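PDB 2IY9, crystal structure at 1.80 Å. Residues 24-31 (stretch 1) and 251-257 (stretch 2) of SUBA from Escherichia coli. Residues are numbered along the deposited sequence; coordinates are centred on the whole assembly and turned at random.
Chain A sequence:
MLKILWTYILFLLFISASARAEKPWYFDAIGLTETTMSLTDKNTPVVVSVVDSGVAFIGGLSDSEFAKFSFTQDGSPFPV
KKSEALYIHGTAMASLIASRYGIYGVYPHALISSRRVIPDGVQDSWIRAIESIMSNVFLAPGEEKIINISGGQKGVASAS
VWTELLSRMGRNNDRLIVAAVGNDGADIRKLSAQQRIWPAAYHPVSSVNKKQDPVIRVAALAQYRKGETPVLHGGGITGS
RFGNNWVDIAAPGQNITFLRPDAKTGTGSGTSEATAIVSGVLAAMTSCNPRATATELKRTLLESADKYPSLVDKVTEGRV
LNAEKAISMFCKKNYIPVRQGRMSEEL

Stretch 1, residues 24-31: PWYFDAIG
Stretch 2, residues 251-257: APGQNIT

Stretch 1 is mostly a short helix. Stretch 2 is two strand segments, Ala 251 to Pro 252 and Ile 256 to Thr 257, joined by a loop. The backbones come nearest at Tyr 26 and Pro 252, whose CA atoms are 6.2 Å apart. Together the two sides bury 334 Å². Trp 25 (88 Å²) and Pro 252 (78 Å²) are covered most. Tyr 26, Ile 30, Pro 252 and Ile 256 are buried, so largely apolar types suit the centre.

The helix turn is held by Ile 30 N to Tyr 26 O at 3.0 Å and by Phe 27 N to Pro 24 O at 3.2 Å. Gly 31 follows in a Schellman motif. Its phi/psi of 80/29 favours glycine.

Trp 25, Tyr 26 and Ile 30 point CA-to-CB toward stretch 2, and all three have chi1 in the p well. Trp 25 has chi1 72° and chi2 -97°. This brings its indole nitrogen to the loop, where the backbone offers two carbonyls near the ring plane at its edge. Trp 25 NE1 donates to Gln 254 O at 3.0 Å and, weakly, to Asn 255 O at 3.3 Å. The N-H...O angle is 135° in both, as expected when one hydrogen is shared between two acceptors. Asn 255, at phi/psi 61/52, is in the left-handed region, which asparagine tolerates well. The six-membered part of the indole is apolar and meets Pro 252, with Trp 25 CH2 3.5 Å from Pro 252 CB. Tryptophan suits this place because it combines a donor with a broad apolar surface.

Pro 252 is the common partner of the three side chains of stretch 1. Its phi/psi is -42/123 and its ring is C-gamma exo. Pro 252 CB also touches Tyr 26 CB at 3.5 Å. With chi1 74° and chi2 169° (t), Ile 30 places CG2 3.5 Å from Pro 252 CG.

Tyr 26, with chi1 54° and chi2 90°, sets CD2 3.6 Å from Ile 256 CD1 and carries its hydroxyl to a water. That water donates to Tyr 26 OH at 2.7 Å and to Thr 257 O at 2.8 Å, bridging the stretches. Ile 256 points CA-to-CB sideways, but with chi1 -50° and chi2 -69°, both m, its end comes nearer stretch 1. Ile 256 CD1 is also 4.1 Å from Trp 25 CZ2, so one methyl serves both aromatic residues.

Gln 254 OE1 and NE2 are hydrogen-bonded elsewhere in the structure.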

# COMPACT_ATOMS: atom_id res chain seq x y z
N PRO A 24 -12.88 13.01 -1.32
CA PRO A 24 -13.56 11.79 -1.77
C PRO A 24 -14.36 11.07 -0.68
O PRO A 24 -14.13 11.29 0.50
CB PRO A 24 -12.42 10.89 -2.25
CG PRO A 24 -11.19 11.46 -1.65
CD PRO A 24 -11.41 12.91 -1.46
N TRP A 25 -15.30 10.22 -1.11
CA TRP A 25 -16.18 9.49 -0.19
C TRP A 25 -15.46 8.79 0.95
O TRP A 25 -15.97 8.74 2.07
CB TRP A 25 -17.03 8.48 -0.98
CG TRP A 25 -16.30 7.25 -1.50
CD1 TRP A 25 -15.80 7.08 -2.76
CD2 TRP A 25 -16.02 6.04 -0.79
NE1 TRP A 25 -15.23 5.83 -2.87
CE2 TRP A 25 -15.34 5.17 -1.68
CE3 TRP A 25 -16.27 5.60 0.52
CZ2 TRP A 25 -14.92 3.88 -1.31
CZ3 TRP A 25 -15.84 4.31 0.90
CH2 TRP A 25 -15.19 3.47 -0.02
N TYR A 26 -14.27 8.26 0.68
CA TYR A 26 -13.60 7.41 1.67
C TYR A 26 -12.95 8.14 2.85
O TYR A 26 -12.63 7.52 3.86
CB TYR A 26 -12.61 6.44 1.01
CG TYR A 26 -11.56 7.07 0.11
CD1 TYR A 26 -10.32 7.48 0.62
CD2 TYR A 26 -11.80 7.24 -1.25
CE1 TYR A 26 -9.36 8.04 -0.21
CE2 TYR A 26 -10.83 7.80 -2.10
CZ TYR A 26 -9.61 8.20 -1.57
OH TYR A 26 -8.65 8.76 -2.38
N PHE A 27 -12.79 9.46 2.73
CA PHE A 27 -12.26 10.23 3.85
C PHE A 27 -13.18 10.13 5.09
O PHE A 27 -12.74 9.71 6.15
CB PHE A 27 -12.00 11.69 3.45
CG PHE A 27 -10.63 11.91 2.82
CD1 PHE A 27 -10.17 11.12 1.77
CD2 PHE A 27 -9.81 12.94 3.27
CE1 PHE A 27 -8.91 11.33 1.20
CE2 PHE A 27 -8.54 13.16 2.70
CZ PHE A 27 -8.10 12.35 1.66
N ASP A 28 -14.46 10.47 4.93
CA ASP A 28 -15.40 10.33 6.04
C ASP A 28 -15.60 8.86 6.43
O ASP A 28 -15.70 8.53 7.62
CB ASP A 28 -16.73 11.02 5.70
CG ASP A 28 -16.67 12.54 5.87
OD1 ASP A 28 -15.64 13.07 6.32
OD2 ASP A 28 -17.68 13.21 5.56
N ALA A 29 -15.59 7.97 5.44
CA ALA A 29 -15.82 6.54 5.68
C ALA A 29 -14.77 5.93 6.62
O ALA A 29 -15.09 5.09 7.47
CB ALA A 29 -15.90 5.76 4.37
N ILE A 30 -13.53 6.39 6.50
CA ILE A 30 -12.45 5.88 7.35
C ILE A 30 -12.05 6.80 8.51
O ILE A 30 -11.14 6.47 9.28
CB ILE A 30 -11.20 5.47 6.52
CG1 ILE A 30 -10.44 6.70 6.02
CG2 ILE A 30 -11.60 4.57 5.38
CD1 ILE A 30 -9.07 6.39 5.43
N GLY A 31 -12.74 7.93 8.65
CA GLY A 31 -12.50 8.84 9.77
C GLY A 31 -11.28 9.72 9.58
O GLY A 31 -10.63 10.14 10.55
N ALA A 251 -9.76 -2.14 2.83
CA ALA A 251 -9.82 -0.70 2.77
C ALA A 251 -10.64 -0.27 1.58
O ALA A 251 -10.86 -1.06 0.66
CB ALA A 251 -8.40 -0.14 2.70
N PRO A 252 -11.13 0.99 1.59
CA PRO A 252 -11.82 1.56 0.43
C PRO A 252 -11.12 1.22 -0.90
O PRO A 252 -9.94 1.50 -1.07
CB PRO A 252 -11.76 3.06 0.71
CG PRO A 252 -11.89 3.13 2.21
CD PRO A 252 -11.10 1.94 2.73
N GLY A 253 -11.87 0.59 -1.81
CA GLY A 253 -11.32 0.20 -3.10
C GLY A 253 -12.32 0.19 -4.25
O GLY A 253 -12.19 -0.60 -5.17
N GLN A 254 -13.30 1.09 -4.19
CA GLN A 254 -14.27 1.25 -5.30
C GLN A 254 -14.55 2.72 -5.58
O GLN A 254 -14.68 3.51 -4.64
CB GLN A 254 -15.57 0.53 -4.95
CG GLN A 254 -16.52 0.37 -6.11
CD GLN A 254 -17.83 -0.22 -5.67
OE1 GLN A 254 -18.62 0.43 -5.00
NE2 GLN A 254 -18.05 -1.48 -6.02
N ASN A 255 -14.66 3.08 -6.86
CA ASN A 255 -15.03 4.44 -7.25
C ASN A 255 -13.97 5.40 -6.70
O ASN A 255 -14.29 6.35 -5.98
CB ASN A 255 -16.43 4.78 -6.68
CG ASN A 255 -16.99 6.08 -7.24
OD1 ASN A 255 -16.70 6.46 -8.38
ND2 ASN A 255 -17.83 6.76 -6.44
N ILE A 256 -12.71 5.09 -6.99
CA ILE A 256 -11.59 5.88 -6.48
C ILE A 256 -11.00 6.75 -7.60
O ILE A 256 -10.56 6.23 -8.63
CB ILE A 256 -10.47 4.98 -5.88
CG1 ILE A 256 -11.02 3.95 -4.88
CG2 ILE A 256 -9.33 5.84 -5.32
CD1 ILE A 256 -11.56 4.52 -3.52
N THR A 257 -11.01 8.07 -7.40
CA THR A 257 -10.48 9.00 -8.39
C THR A 257 -8.96 9.16 -8.19
O THR A 257 -8.50 9.26 -7.06
CB THR A 257 -11.20 10.37 -8.31
OG1 THR A 257 -12.63 10.17 -8.37
CG2 THR A 257 -10.80 11.27 -9.45
O HOH W 1 -9.50 10.08 -4.54